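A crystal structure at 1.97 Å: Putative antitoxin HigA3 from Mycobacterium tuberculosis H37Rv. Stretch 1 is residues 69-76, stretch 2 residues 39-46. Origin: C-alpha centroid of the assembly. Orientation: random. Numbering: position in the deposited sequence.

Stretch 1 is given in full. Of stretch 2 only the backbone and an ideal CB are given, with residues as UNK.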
# COMPACT_ATOMS: atom_id res chain seq x y z
N LYS A 69 -5.19 16.23 -2.58
CA LYS A 69 -6.06 15.28 -1.90
C LYS A 69 -5.26 14.13 -1.30
O LYS A 69 -5.62 13.60 -0.26
CB LYS A 69 -7.12 14.73 -2.86
CG LYS A 69 -7.95 15.80 -3.55
CD LYS A 69 -8.85 15.20 -4.63
CE LYS A 69 -8.36 13.82 -5.07
NZ LYS A 69 -8.77 13.48 -6.46
N LEU A 70 -4.16 13.76 -1.95
CA LEU A 70 -3.27 12.72 -1.44
C LEU A 70 -2.67 13.11 -0.10
O LEU A 70 -2.61 12.31 0.83
CB LEU A 70 -2.14 12.44 -2.43
CG LEU A 70 -2.31 11.31 -3.44
CD1 LEU A 70 -0.99 11.07 -4.16
CD2 LEU A 70 -2.78 10.06 -2.73
N GLU A 71 -2.22 14.36 -0.00
CA GLU A 71 -1.49 14.80 1.17
C GLU A 71 -2.41 15.27 2.29
O GLU A 71 -2.01 15.33 3.45
CB GLU A 71 -0.51 15.92 0.80
CG GLU A 71 0.58 15.48 -0.15
CD GLU A 71 1.64 16.55 -0.36
OE1 GLU A 71 2.70 16.23 -0.94
OE2 GLU A 71 1.40 17.71 0.04
N SER A 72 -3.65 15.58 1.93
CA SER A 72 -4.60 16.10 2.91
C SER A 72 -5.61 15.04 3.31
O SER A 72 -5.79 14.75 4.49
CB SER A 72 -5.33 17.33 2.36
OG SER A 72 -6.22 16.97 1.31
N GLY A 73 -6.27 14.45 2.31
CA GLY A 73 -7.36 13.53 2.55
C GLY A 73 -6.95 12.20 3.15
O GLY A 73 -5.78 11.95 3.42
N ASP A 74 -7.95 11.35 3.36
CA ASP A 74 -7.73 10.01 3.87
C ASP A 74 -7.33 9.07 2.73
O ASP A 74 -7.91 9.11 1.65
CB ASP A 74 -9.00 9.52 4.57
CG ASP A 74 -9.11 8.03 4.59
OD1 ASP A 74 -8.36 7.38 5.36
OD2 ASP A 74 -9.96 7.50 3.85
N LEU A 75 -6.32 8.25 2.98
CA LEU A 75 -5.74 7.40 1.94
C LEU A 75 -6.45 6.06 1.74
O LEU A 75 -5.94 5.20 1.03
CB LEU A 75 -4.27 7.12 2.25
CG LEU A 75 -3.33 8.32 2.38
CD1 LEU A 75 -1.93 7.83 2.68
CD2 LEU A 75 -3.36 9.15 1.11
N SER A 76 -7.61 5.88 2.37
CA SER A 76 -8.30 4.60 2.32
C SER A 76 -8.68 4.18 0.91
O SER A 76 -8.69 2.99 0.60
CB SER A 76 -9.56 4.62 3.19
OG SER A 76 -9.24 4.89 4.54
N UNK A 39 2.74 10.61 9.94
CA UNK A 39 1.29 10.57 9.86
C UNK A 39 0.77 11.07 8.51
O UNK A 39 -0.27 10.62 8.04
CB UNK A 39 0.69 11.40 10.99
N UNK A 40 1.54 11.96 7.88
CA UNK A 40 1.13 12.64 6.65
C UNK A 40 2.12 12.44 5.48
O UNK A 40 3.33 12.38 5.69
CB UNK A 40 0.97 14.14 6.93
N UNK A 41 1.62 12.37 4.24
CA UNK A 41 2.53 12.30 3.10
C UNK A 41 3.35 13.58 2.98
O UNK A 41 4.53 13.55 2.65
CB UNK A 41 1.75 12.05 1.81
N UNK A 42 2.71 14.71 3.28
CA UNK A 42 3.35 16.02 3.20
C UNK A 42 4.59 16.12 4.10
O UNK A 42 5.60 16.70 3.70
CB UNK A 42 2.35 17.11 3.58
N UNK A 43 4.50 15.56 5.30
CA UNK A 43 5.61 15.50 6.25
C UNK A 43 6.85 14.91 5.61
O UNK A 43 7.96 15.44 5.72
CB UNK A 43 5.22 14.68 7.48
N UNK A 44 6.63 13.78 4.95
CA UNK A 44 7.65 13.05 4.22
C UNK A 44 8.28 13.92 3.13
O UNK A 44 9.50 14.05 3.07
CB UNK A 44 7.05 11.78 3.61
N UNK A 45 7.44 14.52 2.29
CA UNK A 45 7.92 15.37 1.20
C UNK A 45 8.81 16.49 1.72
O UNK A 45 9.91 16.71 1.21
CB UNK A 45 6.74 15.96 0.43
N UNK A 46 8.35 17.18 2.76
CA UNK A 46 9.03 18.37 3.26
C UNK A 46 10.36 18.08 3.98
O UNK A 46 11.22 18.95 4.06
CB UNK A 46 8.09 19.12 4.21

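Position 39 lies ahead of the helix, and its ideal CB has nothing of stretch 1 within 5.5 Å. The contact sets no rule here, and many polar side chains would do; the deposited residue is H39, poorly ordered and out of reach.

Position 40 sits just before the first helical turn, with extended backbone angles (-124/146). At such an N-cap, serine, threonine, aspartate or asparagine is often chosen to accept a free backbone NH. Its CA-to-CB bond points sideways, with the ideal CB 4.7 Å from the O of E71, so the first carbons of a longer chain could brush that carbonyl. R40 does so with CG, 3.7 Å from E71 O, and its guanidinium goes on away from stretch 1.

Position 41 is the nearest backbone neighbour of E71, CA to CA 5.1 Å, and its CB points toward stretch 1. The ideal CB is 4.1 Å from E71 CG and 4.5 Å from L70 O, while the side chains of L70 and L75 offer apolar surface beyond. Leucine, isoleucine or methionine would suit. It is L41, in the m,t rotamer, which carries CD1 to 4.0 Å from L75 CD2 and 4.2 Å from L70 CB. One methyl thus touches both leucines, bridging the last helical turn of stretch 1 and the segment that follows G73.

At position 42 the CB points sideways, and the ideal CB already lies 3.7 Å from E71 OE2. A small residue fits beside the carboxylate; serine could be considered, whereas an acidic group held close would meet like charge. A42 uses its CB alone.

Positions 43 and 44 have ideal CBs with nothing of stretch 1 within 5.5 Å, so this contact leaves their identities open. E43 serves its own stretch, R40 N donating to E43 OE1 at 3.2 Å; I44 makes no contact here.

Position 45 is one turn on from 41. Its CB points toward stretch 1, the ideal CB 4.3 Å from E71 OE1, and the carboxylate asks for a cationic donor. Lysine could supply charge, but two oxygens favour a planar group with two donors. R45 answers: NE donates to E71 OE1 at 2.6 Å and NH2 to E71 OE2 at 2.8 Å, both nearly straight, in a paired salt bridge.

Position 46 points sideways, with nothing of stretch 1 within 5.5 Å of its ideal CB, so a polar residue is reasonable. K46 NZ comes no nearer than 5.7 Å, to E71 OE2, and is hydrogen-bonded elsewhere in the structure.

Stretch 2 (39-46) HRLAEIRK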
# COMPACT_ATOMS: atom_id res chain seq x y z
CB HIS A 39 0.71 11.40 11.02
CG HIS A 39 -0.78 11.33 11.13
ND1 HIS A 39 -1.54 10.34 10.54
CD2 HIS A 39 -1.66 12.14 11.79
CE1 HIS A 39 -2.82 10.55 10.82
NE2 HIS A 39 -2.91 11.62 11.58
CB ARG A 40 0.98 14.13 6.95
CG ARG A 40 -0.37 14.74 6.66
CD ARG A 40 -1.16 15.04 7.94
NE ARG A 40 -0.41 15.84 8.91
CZ ARG A 40 -0.84 16.09 10.15
NH1 ARG A 40 -2.01 15.63 10.55
NH2 ARG A 40 -0.10 16.82 10.98
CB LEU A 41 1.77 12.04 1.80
CG LEU A 41 1.14 10.65 1.66
CD1 LEU A 41 0.31 10.56 0.39
CD2 LEU A 41 2.20 9.57 1.68
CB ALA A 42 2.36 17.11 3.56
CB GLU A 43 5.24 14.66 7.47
CG GLU A 43 4.86 15.44 8.72
CD GLU A 43 4.47 14.52 9.86
OE1 GLU A 43 3.50 13.76 9.71
OE2 GLU A 43 5.16 14.55 10.91
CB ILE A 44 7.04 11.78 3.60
CG1 ILE A 44 6.60 10.82 4.70
CG2 ILE A 44 8.01 11.10 2.67
CD1 ILE A 44 5.79 9.64 4.21
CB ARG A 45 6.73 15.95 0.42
CG ARG A 45 7.14 16.94 -0.67
CD ARG A 45 5.98 17.27 -1.61
NE ARG A 45 4.82 17.81 -0.91
CZ ARG A 45 4.74 19.05 -0.43
NH1 ARG A 45 5.77 19.88 -0.56
NH2 ARG A 45 3.64 19.45 0.19
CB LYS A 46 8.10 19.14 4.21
CG LYS A 46 6.91 19.79 3.51
CD LYS A 46 5.89 20.30 4.51
CE LYS A 46 5.33 21.66 4.10
NZ LYS A 46 4.05 21.55 3.35
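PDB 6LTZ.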